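Local atomic coordinates of formiminoglutamase (Trypanosoma cruzi, PDB entry 4MYK), a protein that hydrolyses formiminoglutamate as an arginase-like manganese metalloenzyme of the ureohydrolase family. Residues 106-109 and 110-113; 191-194 and 195-198; 206-209 and 210-214; 292-295 and 296-300. The protein carries 1 engineered substitution. All coordinates share one frame; numbering follows the deposited sequence.

Contact 1 of 4, residues 106-109 and 110-113; sequences FTVL and ARGA
Arg-111 folds back over the last turn of helix 94-110 and lays its guanidinium on Val-108. Its CB sits 3.9 Å from Thr-107 O, and CG passes 3.7 Å from Val-108 O. With chi1 at 87° the chain starts between the backbone N and the carbonyl carbon, then runs extended to NE. One guanidinium face covers Val-108 CA, with NH1 3.7 Å from that atom, while NH2 ends 4.0 Å from Val-108 CG2. A water in the plane of the group bridges NH1 to Thr-107 OG1, which also bonds Lys-104 O; NH2 makes a salt bridge to Glu-27.

Beyond the helix the chain reverses in a Schellman motif. Gly-112, at positive phi (89°), gives its N-H to Leu-109 O at 2.9 Å, and Ala-113 N reaches Val-108 O in a weak bond. The apolar contact that goes with the motif is tight, Val-108 CG1 lying 3.4 Å from Ala-113 CB. On the flank, Ala-110 CB sits over one face of the Phe-106 ring, 4.2 Å from its centroid, in a CH-pi contact. Leu-109 O is thus well bonded and Val-108 O only weakly, while the guanidinium charge is met by Glu-27.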
ATOM      1  N   PHE A 106      31.789  14.798 -12.143  1.00 22.46           N
ATOM      2  CA  PHE A 106      33.007  14.323 -12.794  1.00 21.04           C
ATOM      3  C   PHE A 106      34.217  14.382 -11.874  1.00 23.51           C
ATOM      4  O   PHE A 106      34.965  13.412 -11.760  1.00 24.78           O
ATOM      5  CB  PHE A 106      33.324  15.109 -14.059  1.00 21.74           C
ATOM      6  CG  PHE A 106      34.660  14.750 -14.649  1.00 29.50           C
ATOM      7  CD1 PHE A 106      34.819  13.578 -15.376  1.00 25.88           C
ATOM      8  CD2 PHE A 106      35.767  15.560 -14.444  1.00 29.68           C
ATOM      9  CE1 PHE A 106      36.047  13.229 -15.903  1.00 24.49           C
ATOM     10  CE2 PHE A 106      36.998  15.216 -14.977  1.00 28.09           C
ATOM     11  CZ  PHE A 106      37.135  14.047 -15.707  1.00 25.24           C
ATOM     12  N   THR A 107      34.408  15.526 -11.225  1.00 24.17           N
ATOM     13  CA  THR A 107      35.518  15.692 -10.292  1.00 23.74           C
ATOM     14  C   THR A 107      35.510  14.610  -9.207  1.00 23.83           C
ATOM     15  O   THR A 107      36.532  13.978  -8.957  1.00 23.69           O
ATOM     16  CB  THR A 107      35.560  17.122  -9.684  1.00 23.68           C
ATOM     17  OG1 THR A 107      34.435  17.328  -8.823  1.00 28.46           O
ATOM     18  CG2 THR A 107      35.537  18.169 -10.785  1.00 22.72           C
ATOM     19  N   VAL A 108      34.353  14.376  -8.585  1.00 24.53           N
ATOM     20  CA  VAL A 108      34.231  13.307  -7.587  1.00 24.54           C
ATOM     21  C   VAL A 108      34.580  11.951  -8.202  1.00 21.40           C
ATOM     22  O   VAL A 108      35.277  11.139  -7.591  1.00 19.31           O
ATOM     23  CB  VAL A 108      32.815  13.239  -6.944  1.00 19.67           C
ATOM     24  CG1 VAL A 108      32.717  12.049  -6.016  1.00 20.87           C
ATOM     25  CG2 VAL A 108      32.521  14.497  -6.173  1.00 20.74           C
ATOM     26  N   LEU A 109      34.088  11.732  -9.419  1.00 20.67           N
ATOM     27  CA  LEU A 109      34.369  10.516 -10.178  1.00 24.45           C
ATOM     28  C   LEU A 109      35.863  10.384 -10.471  1.00 26.50           C
ATOM     29  O   LEU A 109      36.476   9.355 -10.192  1.00 24.50           O
ATOM     30  CB  LEU A 109      33.593  10.508 -11.500  1.00 24.85           C
ATOM     31  CG  LEU A 109      32.103  10.161 -11.528  1.00 21.01           C
ATOM     32  CD1 LEU A 109      31.605  10.185 -12.970  1.00 19.79           C
ATOM     33  CD2 LEU A 109      31.867   8.802 -10.893  1.00 16.47           C
ATOM     34  N   ALA A 110      36.430  11.443 -11.035  1.00 25.04           N
ATOM     35  CA  ALA A 110      37.838  11.486 -11.413  1.00 29.45           C
ATOM     36  C   ALA A 110      38.790  11.082 -10.286  1.00 25.04           C
ATOM     37  O   ALA A 110      39.870  10.555 -10.547  1.00 25.65           O
ATOM     38  CB  ALA A 110      38.200  12.873 -11.949  1.00 23.62           C
ATOM     39  N   ARG A 111      38.409  11.324  -9.036  1.00 27.00           N
ATOM     40  CA  ARG A 111      39.337  11.038  -7.935  1.00 27.88           C
ATOM     41  C   ARG A 111      39.008   9.741  -7.231  1.00 30.18           C
ATOM     42  O   ARG A 111      39.570   9.433  -6.187  1.00 30.72           O
ATOM     43  CB  ARG A 111      39.398  12.183  -6.918  1.00 30.08           C
ATOM     44  CG  ARG A 111      38.351  12.110  -5.846  1.00 24.28           C
ATOM     45  CD  ARG A 111      38.536  13.201  -4.810  1.00 33.43           C
ATOM     46  NE  ARG A 111      37.359  13.267  -3.952  1.00 40.85           N
ATOM     47  CZ  ARG A 111      36.354  14.110  -4.143  1.00 30.46           C
ATOM     48  NH1 ARG A 111      36.410  14.975  -5.143  1.00 30.94           N
ATOM     49  NH2 ARG A 111      35.309  14.094  -3.332  1.00 25.50           N
ATOM     50  N   GLY A 112      38.082   8.980  -7.797  1.00 30.79           N
ATOM     51  CA  GLY A 112      37.740   7.689  -7.234  1.00 29.11           C
ATOM     52  C   GLY A 112      36.640   7.671  -6.188  1.00 24.62           C
ATOM     53  O   GLY A 112      36.269   6.602  -5.722  1.00 25.57           O
ATOM     54  N   ALA A 113      36.111   8.834  -5.813  1.00 27.30           N
ATOM     55  CA  ALA A 113      35.016   8.880  -4.840  1.00 23.20           C
ATOM     56  C   ALA A 113      33.683   8.539  -5.509  1.00 23.37           C
ATOM     57  O   ALA A 113      33.599   8.498  -6.733  1.00 21.53           O
ATOM     58  CB  ALA A 113      34.955  10.237  -4.145  1.00 21.77           C
TER
HETATM   59  O   HOH W   1      35.117  17.713  -6.093  1.00 26.26           O

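Contact 2 of 4, residues 191-194 and 195-198; sequences GALH and AQYV
The carboxamide of Gln-196 meets Leu-193 through its oxygen, OE1 resting 3.6 Å from Leu-193 CD2, and the two side chains run alongside each other in the same direction. Gln-196 is extended beyond CG, which carries the amide out level with the leucine's methyl groups. The Tyr-197 ring meets residues outside this helix turn, while the imidazole of His-194 turns back to Gly-191. The phenol has Arg-167 in a cation-pi contact and meets the His-201 ring with the planes about 50° apart. The imidazole brings ND1 to 3.5 Å from Gly-191 CA, and the His-194 side chain comes within about 4 Å of that of Asp-150, a manganese ligand in another structure of this protein.

Helix 192-200 is the crossover of the beta-alpha-beta unit between strands 180-185 and 204-207. Gly-191 is its N-cap, and the first turn closes with Ala-195 N bonded to Gly-191 O at 3.1 Å. Gln-196 N follows to Ala-192 O at 2.8 Å and Tyr-197 N to Leu-193 O at 3.0 Å; the next bond, Val-198 N to His-194 O, is weak. Ala-195 and Val-198 pack on Leu-205 of the following strand, and Ala-192 and Ala-195 also touch Leu-72 of the second subunit.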
ATOM      1  N   GLY A 191       5.231   5.194 -24.801  1.00 22.75           N
ATOM      2  CA  GLY A 191       4.940   5.329 -26.216  1.00 30.82           C
ATOM      3  C   GLY A 191       5.646   4.211 -26.954  1.00 31.41           C
ATOM      4  O   GLY A 191       6.731   3.798 -26.545  1.00 30.46           O
ATOM      5  N   ALA A 192       5.043   3.697 -28.022  1.00 27.24           N
ATOM      6  CA  ALA A 192       5.698   2.646 -28.796  1.00 25.96           C
ATOM      7  C   ALA A 192       6.879   3.168 -29.649  1.00 23.14           C
ATOM      8  O   ALA A 192       7.851   2.436 -29.875  1.00 22.26           O
ATOM      9  CB  ALA A 192       4.690   1.886 -29.641  1.00 30.16           C
ATOM     10  N   LEU A 193       6.791   4.423 -30.106  1.00 21.69           N
ATOM     11  CA  LEU A 193       7.919   5.103 -30.740  1.00 19.70           C
ATOM     12  C   LEU A 193       9.085   5.211 -29.756  1.00 25.91           C
ATOM     13  O   LEU A 193      10.253   5.127 -30.141  1.00 23.52           O
ATOM     14  CB  LEU A 193       7.525   6.510 -31.210  1.00 25.01           C
ATOM     15  CG  LEU A 193       6.673   6.696 -32.479  1.00 31.38           C
ATOM     16  CD1 LEU A 193       6.421   8.177 -32.763  1.00 26.42           C
ATOM     17  CD2 LEU A 193       7.328   6.040 -33.682  1.00 27.17           C
ATOM     18  N   HIS A 194       8.751   5.413 -28.483  1.00 23.78           N
ATOM     19  CA  HIS A 194       9.743   5.509 -27.419  1.00 21.94           C
ATOM     20  C   HIS A 194      10.459   4.173 -27.240  1.00 20.42           C
ATOM     21  O   HIS A 194      11.673   4.131 -27.160  1.00 20.34           O
ATOM     22  CB  HIS A 194       9.093   5.961 -26.101  1.00 27.29           C
ATOM     23  CG  HIS A 194       8.685   7.410 -26.075  1.00 31.60           C
ATOM     24  ND1 HIS A 194       7.411   7.835 -26.395  1.00 35.84           N
ATOM     25  CD2 HIS A 194       9.378   8.526 -25.746  1.00 30.20           C
ATOM     26  CE1 HIS A 194       7.342   9.150 -26.276  1.00 32.10           C
ATOM     27  NE2 HIS A 194       8.521   9.593 -25.882  1.00 38.58           N
ATOM     28  N   ALA A 195       9.701   3.083 -27.184  1.00 23.05           N
ATOM     29  CA  ALA A 195      10.285   1.744 -27.107  1.00 23.75           C
ATOM     30  C   ALA A 195      11.141   1.468 -28.334  1.00 23.51           C
ATOM     31  O   ALA A 195      12.308   1.096 -28.226  1.00 23.47           O
ATOM     32  CB  ALA A 195       9.191   0.690 -26.986  1.00 22.19           C
ATOM     33  N   GLN A 196      10.537   1.638 -29.503  1.00 20.55           N
ATOM     34  CA  GLN A 196      11.228   1.494 -30.782  1.00 21.72           C
ATOM     35  C   GLN A 196      12.621   2.146 -30.788  1.00 20.22           C
ATOM     36  O   GLN A 196      13.605   1.512 -31.167  1.00 19.86           O
ATOM     37  CB  GLN A 196      10.349   2.071 -31.893  1.00 19.25           C
ATOM     38  CG  GLN A 196      11.058   2.318 -33.189  1.00 20.94           C
ATOM     39  CD  GLN A 196      10.124   2.819 -34.276  1.00 22.84           C
ATOM     40  OE1 GLN A 196      10.166   3.992 -34.653  1.00 24.28           O
ATOM     41  NE2 GLN A 196       9.279   1.931 -34.786  1.00 22.26           N
ATOM     42  N   TYR A 197      12.700   3.402 -30.351  1.00 19.65           N
ATOM     43  CA  TYR A 197      13.972   4.144 -30.296  1.00 21.12           C
ATOM     44  C   TYR A 197      15.057   3.450 -29.456  1.00 22.34           C
ATOM     45  O   TYR A 197      16.177   3.239 -29.911  1.00 21.93           O
ATOM     46  CB  TYR A 197      13.740   5.577 -29.781  1.00 22.47           C
ATOM     47  CG  TYR A 197      15.004   6.422 -29.687  1.00 28.00           C
ATOM     48  CD1 TYR A 197      15.631   6.653 -28.467  1.00 25.03           C
ATOM     49  CD2 TYR A 197      15.574   6.979 -30.825  1.00 35.28           C
ATOM     50  CE1 TYR A 197      16.794   7.419 -28.385  1.00 30.90           C
ATOM     51  CE2 TYR A 197      16.733   7.745 -30.755  1.00 33.17           C
ATOM     52  CZ  TYR A 197      17.341   7.964 -29.535  1.00 31.19           C
ATOM     53  OH  TYR A 197      18.490   8.735 -29.475  1.00 30.95           O
ATOM     54  N   VAL A 198      14.724   3.119 -28.216  1.00 23.41           N
ATOM     55  CA  VAL A 198      15.637   2.391 -27.342  1.00 22.62           C
ATOM     56  C   VAL A 198      16.086   1.082 -27.974  1.00 22.05           C
ATOM     57  O   VAL A 198      17.279   0.790 -28.050  1.00 22.54           O
ATOM     58  CB  VAL A 198      14.965   2.041 -25.995  1.00 23.84           C
ATOM     59  CG1 VAL A 198      15.856   1.103 -25.191  1.00 23.05           C
ATOM     60  CG2 VAL A 198      14.628   3.302 -25.207  1.00 23.85           C
TER

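Contact 3 of 4, residues 206-209 and 210-214; sequences MWLS and EVRKK
Trp-207 O accepts two backbone N-H groups at the start of helix 208-214, from Val-211 N at 3.1 Å and nearly straight (169°), and from Glu-210 N at a more bent 132°. Helical bonding then continues with Arg-212 N on Leu-208 O at 2.8 Å.

Glu-210 reaches back past this N-cap residue. Its chi1 of 105° and extended further chain carry the carboxylate back to Met-206 and Trp-207, where OE2 lies 3.8 Å from Met-206 CG and OE1 approaches Trp-207 N to 3.6 Å. The same OE2 has a long salt bridge to Lys-214 NZ, whose amine also pairs with Asp-222. On the inner side, Val-211 brings CG2 to within 3.6 Å of Met-206 O. One turn apart, Leu-208 and Arg-212 run side by side, CD1 of the leucine 3.8 Å from CG of the arginine; beyond CG the arginine bends away, and its NH1 forms a salt bridge with Glu-260. The hydroxyl of Ser-209 bonds Glu-73 of the second subunit.

In this arrangement strand 204-207, the outermost on this side of the parallel sheet within the chain, leads into helix 208-214, with Trp-207 as N-cap. It lies at the C-terminal edge of the sheet, the side on which the arginase fold holds its metals, and the Trp-207 side chain is about 9 Å from that of the manganese ligand His-148.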
ATOM      1  N   MET A 206      13.063  -3.696 -19.533  1.00 19.76           N
ATOM      2  CA  MET A 206      12.719  -4.628 -18.469  1.00 17.10           C
ATOM      3  C   MET A 206      11.441  -4.202 -17.744  1.00 19.28           C
ATOM      4  O   MET A 206      11.495  -3.578 -16.680  1.00 18.18           O
ATOM      5  CB  MET A 206      13.880  -4.751 -17.492  1.00 18.44           C
ATOM      6  CG  MET A 206      15.022  -5.570 -18.063  1.00 19.26           C
ATOM      7  SD  MET A 206      16.290  -6.011 -16.876  1.00 19.62           S
ATOM      8  CE  MET A 206      17.245  -7.120 -17.890  1.00 23.36           C
ATOM      9  N   TRP A 207      10.296  -4.543 -18.343  1.00 19.98           N
ATOM     10  CA  TRP A 207       8.983  -4.092 -17.876  1.00 15.53           C
ATOM     11  C   TRP A 207       8.748  -4.484 -16.435  1.00 16.73           C
ATOM     12  O   TRP A 207       9.254  -5.505 -15.980  1.00 17.51           O
ATOM     13  CB  TRP A 207       7.863  -4.684 -18.735  1.00 16.96           C
ATOM     14  CG  TRP A 207       7.946  -4.333 -20.182  1.00 15.99           C
ATOM     15  CD1 TRP A 207       8.309  -5.156 -21.199  1.00 17.72           C
ATOM     16  CD2 TRP A 207       7.670  -3.053 -20.780  1.00 19.46           C
ATOM     17  NE1 TRP A 207       8.271  -4.479 -22.393  1.00 20.24           N
ATOM     18  CE2 TRP A 207       7.880  -3.186 -22.161  1.00 18.53           C
ATOM     19  CE3 TRP A 207       7.265  -1.808 -20.277  1.00 20.33           C
ATOM     20  CZ2 TRP A 207       7.699  -2.124 -23.050  1.00 18.86           C
ATOM     21  CZ3 TRP A 207       7.084  -0.755 -21.165  1.00 17.70           C
ATOM     22  CH2 TRP A 207       7.299  -0.921 -22.530  1.00 17.95           C
ATOM     23  N   LEU A 208       7.984  -3.662 -15.721  1.00 17.66           N
ATOM     24  CA  LEU A 208       7.639  -3.940 -14.328  1.00 17.90           C
ATOM     25  C   LEU A 208       7.226  -5.411 -14.119  1.00 15.57           C
ATOM     26  O   LEU A 208       7.766  -6.099 -13.253  1.00 15.81           O
ATOM     27  CB  LEU A 208       6.528  -2.987 -13.864  1.00 16.01           C
ATOM     28  CG  LEU A 208       6.025  -3.114 -12.424  1.00 16.42           C
ATOM     29  CD1 LEU A 208       7.157  -2.924 -11.429  1.00 15.80           C
ATOM     30  CD2 LEU A 208       4.900  -2.142 -12.156  1.00 15.87           C
ATOM     31  N   SER A 209       6.288  -5.881 -14.940  1.00 15.16           N
ATOM     32  CA  SER A 209       5.755  -7.232 -14.831  1.00 15.88           C
ATOM     33  C   SER A 209       6.848  -8.307 -14.822  1.00 18.28           C
ATOM     34  O   SER A 209       6.741  -9.310 -14.123  1.00 19.30           O
ATOM     35  CB  SER A 209       4.722  -7.501 -15.938  1.00 18.26           C
ATOM     36  OG  SER A 209       5.280  -7.336 -17.226  1.00 17.57           O
ATOM     37  N   GLU A 210       7.911  -8.085 -15.580  1.00 20.94           N
ATOM     38  CA  GLU A 210       8.999  -9.054 -15.638  1.00 20.60           C
ATOM     39  C   GLU A 210       9.954  -8.923 -14.444  1.00 21.19           C
ATOM     40  O   GLU A 210      10.428  -9.932 -13.907  1.00 21.49           O
ATOM     41  CB  GLU A 210       9.727  -8.964 -16.984  1.00 20.97           C
ATOM     42  CG  GLU A 210      11.073  -8.296 -16.952  1.00 24.11           C
ATOM     43  CD  GLU A 210      11.748  -8.317 -18.319  1.00 33.94           C
ATOM     44  OE1 GLU A 210      11.099  -7.904 -19.320  1.00 29.51           O
ATOM     45  OE2 GLU A 210      12.924  -8.753 -18.385  1.00 26.29           O
ATOM     46  N   VAL A 211      10.213  -7.690 -14.011  1.00 18.50           N
ATOM     47  CA  VAL A 211      10.966  -7.466 -12.770  1.00 17.23           C
ATOM     48  C   VAL A 211      10.266  -8.190 -11.610  1.00 18.20           C
ATOM     49  O   VAL A 211      10.889  -8.885 -10.806  1.00 16.19           O
ATOM     50  CB  VAL A 211      11.085  -5.955 -12.435  1.00 16.28           C
ATOM     51  CG1 VAL A 211      11.677  -5.744 -11.048  1.00 16.52           C
ATOM     52  CG2 VAL A 211      11.909  -5.226 -13.485  1.00 16.64           C
ATOM     53  N   ARG A 212       8.950  -8.017 -11.542  1.00 20.31           N
ATOM     54  CA  ARG A 212       8.146  -8.626 -10.503  1.00 19.60           C
ATOM     55  C   ARG A 212       8.125 -10.142 -10.674  1.00 19.67           C
ATOM     56  O   ARG A 212       8.136 -10.874  -9.686  1.00 19.25           O
ATOM     57  CB  ARG A 212       6.731  -8.062 -10.534  1.00 19.91           C
ATOM     58  CG  ARG A 212       6.644  -6.553 -10.357  1.00 21.56           C
ATOM     59  CD  ARG A 212       5.423  -6.231  -9.527  1.00 28.15           C
ATOM     60  NE  ARG A 212       5.506  -7.004  -8.296  1.00 30.62           N
ATOM     61  CZ  ARG A 212       5.923  -6.510  -7.134  1.00 39.21           C
ATOM     62  NH1 ARG A 212       6.242  -5.213  -7.037  1.00 24.18           N
ATOM     63  NH2 ARG A 212       5.991  -7.311  -6.066  1.00 29.36           N
ATOM     64  N   LYS A 213       8.112 -10.598 -11.926  1.00 17.94           N
ATOM     65  CA  LYS A 213       8.128 -12.021 -12.241  1.00 20.03           C
ATOM     66  C   LYS A 213       9.394 -12.700 -11.714  1.00 18.69           C
ATOM     67  O   LYS A 213       9.314 -13.763 -11.087  1.00 22.02           O
ATOM     68  CB  LYS A 213       8.024 -12.227 -13.751  1.00 23.90           C
ATOM     69  CG  LYS A 213       7.404 -13.541 -14.192  1.00 24.30           C
ATOM     70  CD  LYS A 213       7.713 -13.779 -15.670  1.00 30.93           C
ATOM     71  CE  LYS A 213       7.607 -12.478 -16.494  1.00 33.95           C
ATOM     72  NZ  LYS A 213       8.576 -12.370 -17.644  1.00 34.52           N
ATOM     73  N   LYS A 214      10.548 -12.074 -11.957  1.00 18.29           N
ATOM     74  CA  LYS A 214      11.851 -12.625 -11.554  1.00 17.04           C
ATOM     75  C   LYS A 214      12.236 -12.364 -10.105  1.00 19.11           C
ATOM     76  O   LYS A 214      13.044 -13.085  -9.542  1.00 21.73           O
ATOM     77  CB  LYS A 214      12.971 -12.060 -12.420  1.00 18.43           C
ATOM     78  CG  LYS A 214      12.809 -12.253 -13.905  1.00 19.99           C
ATOM     79  CD  LYS A 214      14.089 -11.837 -14.607  1.00 23.55           C
ATOM     80  CE  LYS A 214      13.874 -11.611 -16.086  1.00 28.22           C
ATOM     81  NZ  LYS A 214      15.128 -11.104 -16.710  1.00 28.57           N
TER

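Contact 4 of 4, residues 292-295 and 296-300; sequences PRVA and VYMFY
Helix 290-306 belongs to the arginase-type alpha/beta fold, and its turn around Arg-293 and Tyr-297, which lie side by side, is largely buried. Arg-293 NH2 comes 3.3 Å from Tyr-297 OH in a bond that its 122° angle marks as weak. The guanidinium and the phenol ring are not stacked, their planes standing 53° apart. With CG beside the backbone N (chi1 -84°), the tyrosine ring swings back along the helix, so that CD2 approaches Arg-293 O to 3.1 Å. That oxygen also takes the main-chain bond from Tyr-297 N at 2.9 Å. Leu-66 packs against both side chains, as does Gln-189 of the third subunit.

Around the helix from this pair, Val-294 and Met-298 meet, CG1 of the valine 4.0 Å from SD of the methionine. The Met-298 chain stays close to its own helix at first, CG being 3.3 Å from Val-294 O, and then bends at its last torsion, its side chain packing on helix 258-270 and on Met-279 of strand 274-280. Val-296 lies on Phe-62 of helix 55-63, with its CG2 3.5 Å from Pro-292 O.

Four main-chain bonds, among them Met-298 N to Val-294 O at 2.8 Å, pair this part of the backbone. The valine and methionine add purely apolar contact, whereas the arginine-tyrosine pair contributes one weak polar link, consistent with a position fixed mainly by packing.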
ATOM      1  N   PRO A 292       9.892  11.206   1.662  1.00 16.08           N
ATOM      2  CA  PRO A 292      11.287  11.527   1.993  1.00 13.75           C
ATOM      3  C   PRO A 292      11.966  10.482   2.883  1.00 12.37           C
ATOM      4  O   PRO A 292      13.156  10.224   2.723  1.00 13.91           O
ATOM      5  CB  PRO A 292      11.162  12.866   2.718  1.00 15.60           C
ATOM      6  CG  PRO A 292       9.951  13.496   2.077  1.00 15.73           C
ATOM      7  CD  PRO A 292       8.997  12.361   1.867  1.00 16.72           C
ATOM      8  N   ARG A 293      11.225   9.887   3.807  1.00 13.34           N
ATOM      9  CA  ARG A 293      11.771   8.797   4.613  1.00 15.34           C
ATOM     10  C   ARG A 293      12.180   7.630   3.723  1.00 11.69           C
ATOM     11  O   ARG A 293      13.249   7.059   3.885  1.00 12.32           O
ATOM     12  CB  ARG A 293      10.780   8.340   5.691  1.00 12.96           C
ATOM     13  CG  ARG A 293      10.477   9.402   6.743  1.00 19.01           C
ATOM     14  CD  ARG A 293       9.659   8.846   7.903  1.00 22.72           C
ATOM     15  NE  ARG A 293      10.356   7.759   8.593  1.00 25.46           N
ATOM     16  CZ  ARG A 293      10.878   7.858   9.811  1.00 25.29           C
ATOM     17  NH1 ARG A 293      10.785   8.995  10.486  1.00 26.63           N
ATOM     18  NH2 ARG A 293      11.492   6.820  10.358  1.00 27.11           N
ATOM     19  N   VAL A 294      11.327   7.275   2.770  1.00 12.38           N
ATOM     20  CA  VAL A 294      11.661   6.178   1.865  1.00 13.17           C
ATOM     21  C   VAL A 294      12.947   6.474   1.097  1.00 15.25           C
ATOM     22  O   VAL A 294      13.802   5.596   0.943  1.00 14.56           O
ATOM     23  CB  VAL A 294      10.522   5.873   0.887  1.00 14.77           C
ATOM     24  CG1 VAL A 294      10.989   4.893  -0.194  1.00 12.87           C
ATOM     25  CG2 VAL A 294       9.309   5.341   1.654  1.00 12.75           C
ATOM     26  N   ALA A 295      13.078   7.718   0.635  1.00 15.82           N
ATOM     27  CA  ALA A 295      14.214   8.148  -0.176  1.00 13.89           C
ATOM     28  C   ALA A 295      15.511   8.030   0.614  1.00 16.43           C
ATOM     29  O   ALA A 295      16.513   7.524   0.101  1.00 15.83           O
ATOM     30  CB  ALA A 295      14.010   9.576  -0.670  1.00 12.07           C
ATOM     31  N   VAL A 296      15.482   8.487   1.867  1.00 14.63           N
ATOM     32  CA  VAL A 296      16.653   8.379   2.747  1.00 14.38           C
ATOM     33  C   VAL A 296      16.971   6.912   3.050  1.00 15.39           C
ATOM     34  O   VAL A 296      18.133   6.517   3.069  1.00 15.87           O
ATOM     35  CB  VAL A 296      16.486   9.206   4.062  1.00 14.84           C
ATOM     36  CG1 VAL A 296      17.609   8.909   5.036  1.00 14.71           C
ATOM     37  CG2 VAL A 296      16.422  10.711   3.760  1.00 16.11           C
ATOM     38  N   TYR A 297      15.933   6.108   3.266  1.00 13.58           N
ATOM     39  CA  TYR A 297      16.119   4.688   3.541  1.00 14.22           C
ATOM     40  C   TYR A 297      16.682   3.936   2.341  1.00 14.99           C
ATOM     41  O   TYR A 297      17.441   2.985   2.490  1.00 15.21           O
ATOM     42  CB  TYR A 297      14.814   4.049   4.009  1.00 16.50           C
ATOM     43  CG  TYR A 297      14.558   4.221   5.495  1.00 15.72           C
ATOM     44  CD1 TYR A 297      15.537   3.895   6.426  1.00 14.82           C
ATOM     45  CD2 TYR A 297      13.340   4.696   5.965  1.00 16.19           C
ATOM     46  CE1 TYR A 297      15.314   4.050   7.781  1.00 18.93           C
ATOM     47  CE2 TYR A 297      13.106   4.847   7.320  1.00 15.57           C
ATOM     48  CZ  TYR A 297      14.097   4.526   8.225  1.00 20.59           C
ATOM     49  OH  TYR A 297      13.875   4.668   9.578  1.00 23.40           O
ATOM     50  N   MET A 298      16.315   4.376   1.145  1.00 16.42           N
ATOM     51  CA  MET A 298      16.894   3.834  -0.078  1.00 14.09           C
ATOM     52  C   MET A 298      18.403   4.108  -0.164  1.00 15.36           C
ATOM     53  O   MET A 298      19.193   3.208  -0.476  1.00 16.47           O
ATOM     54  CB  MET A 298      16.172   4.410  -1.294  1.00 11.89           C
ATOM     55  CG  MET A 298      14.829   3.774  -1.577  1.00 12.92           C
ATOM     56  SD  MET A 298      13.937   4.570  -2.934  1.00 15.77           S
ATOM     57  CE  MET A 298      15.021   4.273  -4.330  1.00 15.28           C
ATOM     58  N   PHE A 299      18.792   5.356   0.091  1.00 14.26           N
ATOM     59  CA  PHE A 299      20.209   5.755   0.158  1.00 14.60           C
ATOM     60  C   PHE A 299      20.932   4.985   1.271  1.00 14.68           C
ATOM     61  O   PHE A 299      22.057   4.520   1.108  1.00 15.46           O
ATOM     62  CB  PHE A 299      20.309   7.271   0.393  1.00 15.27           C
ATOM     63  CG  PHE A 299      21.691   7.750   0.765  1.00 14.52           C
ATOM     64  CD1 PHE A 299      22.683   7.857  -0.193  1.00 15.33           C
ATOM     65  CD2 PHE A 299      21.986   8.110   2.075  1.00 13.88           C
ATOM     66  CE1 PHE A 299      23.949   8.289   0.150  1.00 15.34           C
ATOM     67  CE2 PHE A 299      23.249   8.547   2.424  1.00 13.41           C
ATOM     68  CZ  PHE A 299      24.227   8.641   1.463  1.00 17.55           C
ATOM     69  N   TYR A 300      20.257   4.865   2.407  1.00 15.08           N
ATOM     70  CA  TYR A 300      20.750   4.106   3.542  1.00 15.16           C
ATOM     71  C   TYR A 300      21.132   2.673   3.152  1.00 14.95           C
ATOM     72  O   TYR A 300      22.201   2.190   3.510  1.00 16.24           O
ATOM     73  CB  TYR A 300      19.689   4.098   4.649  1.00 15.99           C
ATOM     74  CG  TYR A 300      19.955   3.090   5.742  1.00 18.37           C
ATOM     75  CD1 TYR A 300      21.009   3.264   6.628  1.00 20.06           C
ATOM     76  CD2 TYR A 300      19.159   1.965   5.885  1.00 17.04           C
ATOM     77  CE1 TYR A 300      21.268   2.344   7.624  1.00 17.65           C
ATOM     78  CE2 TYR A 300      19.412   1.034   6.873  1.00 17.02           C
ATOM     79  CZ  TYR A 300      20.470   1.231   7.743  1.00 19.25           C
ATOM     80  OH  TYR A 300      20.732   0.315   8.740  1.00 18.83           O
TER

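All four contacts are local, each made within one helix or at its end. Contacts 2 and 3 are neighbours in the chain and in space, with nearest atoms about 5 Å apart, and both touch the second subunit; contact 4 touches the third, with its centre 23 Å from that of contact 3. Contacts 2 to 4 each have a side chain about 11 or 12 Å from a bound manganese, namely His-194 at about 11 Å and Leu-208 and Met-298 at about 12 Å, whereas contact 1 lies away from the metal site. Its centre is 33 Å from those of contacts 2 and 3, and it lies across the chain's centre from contact 3.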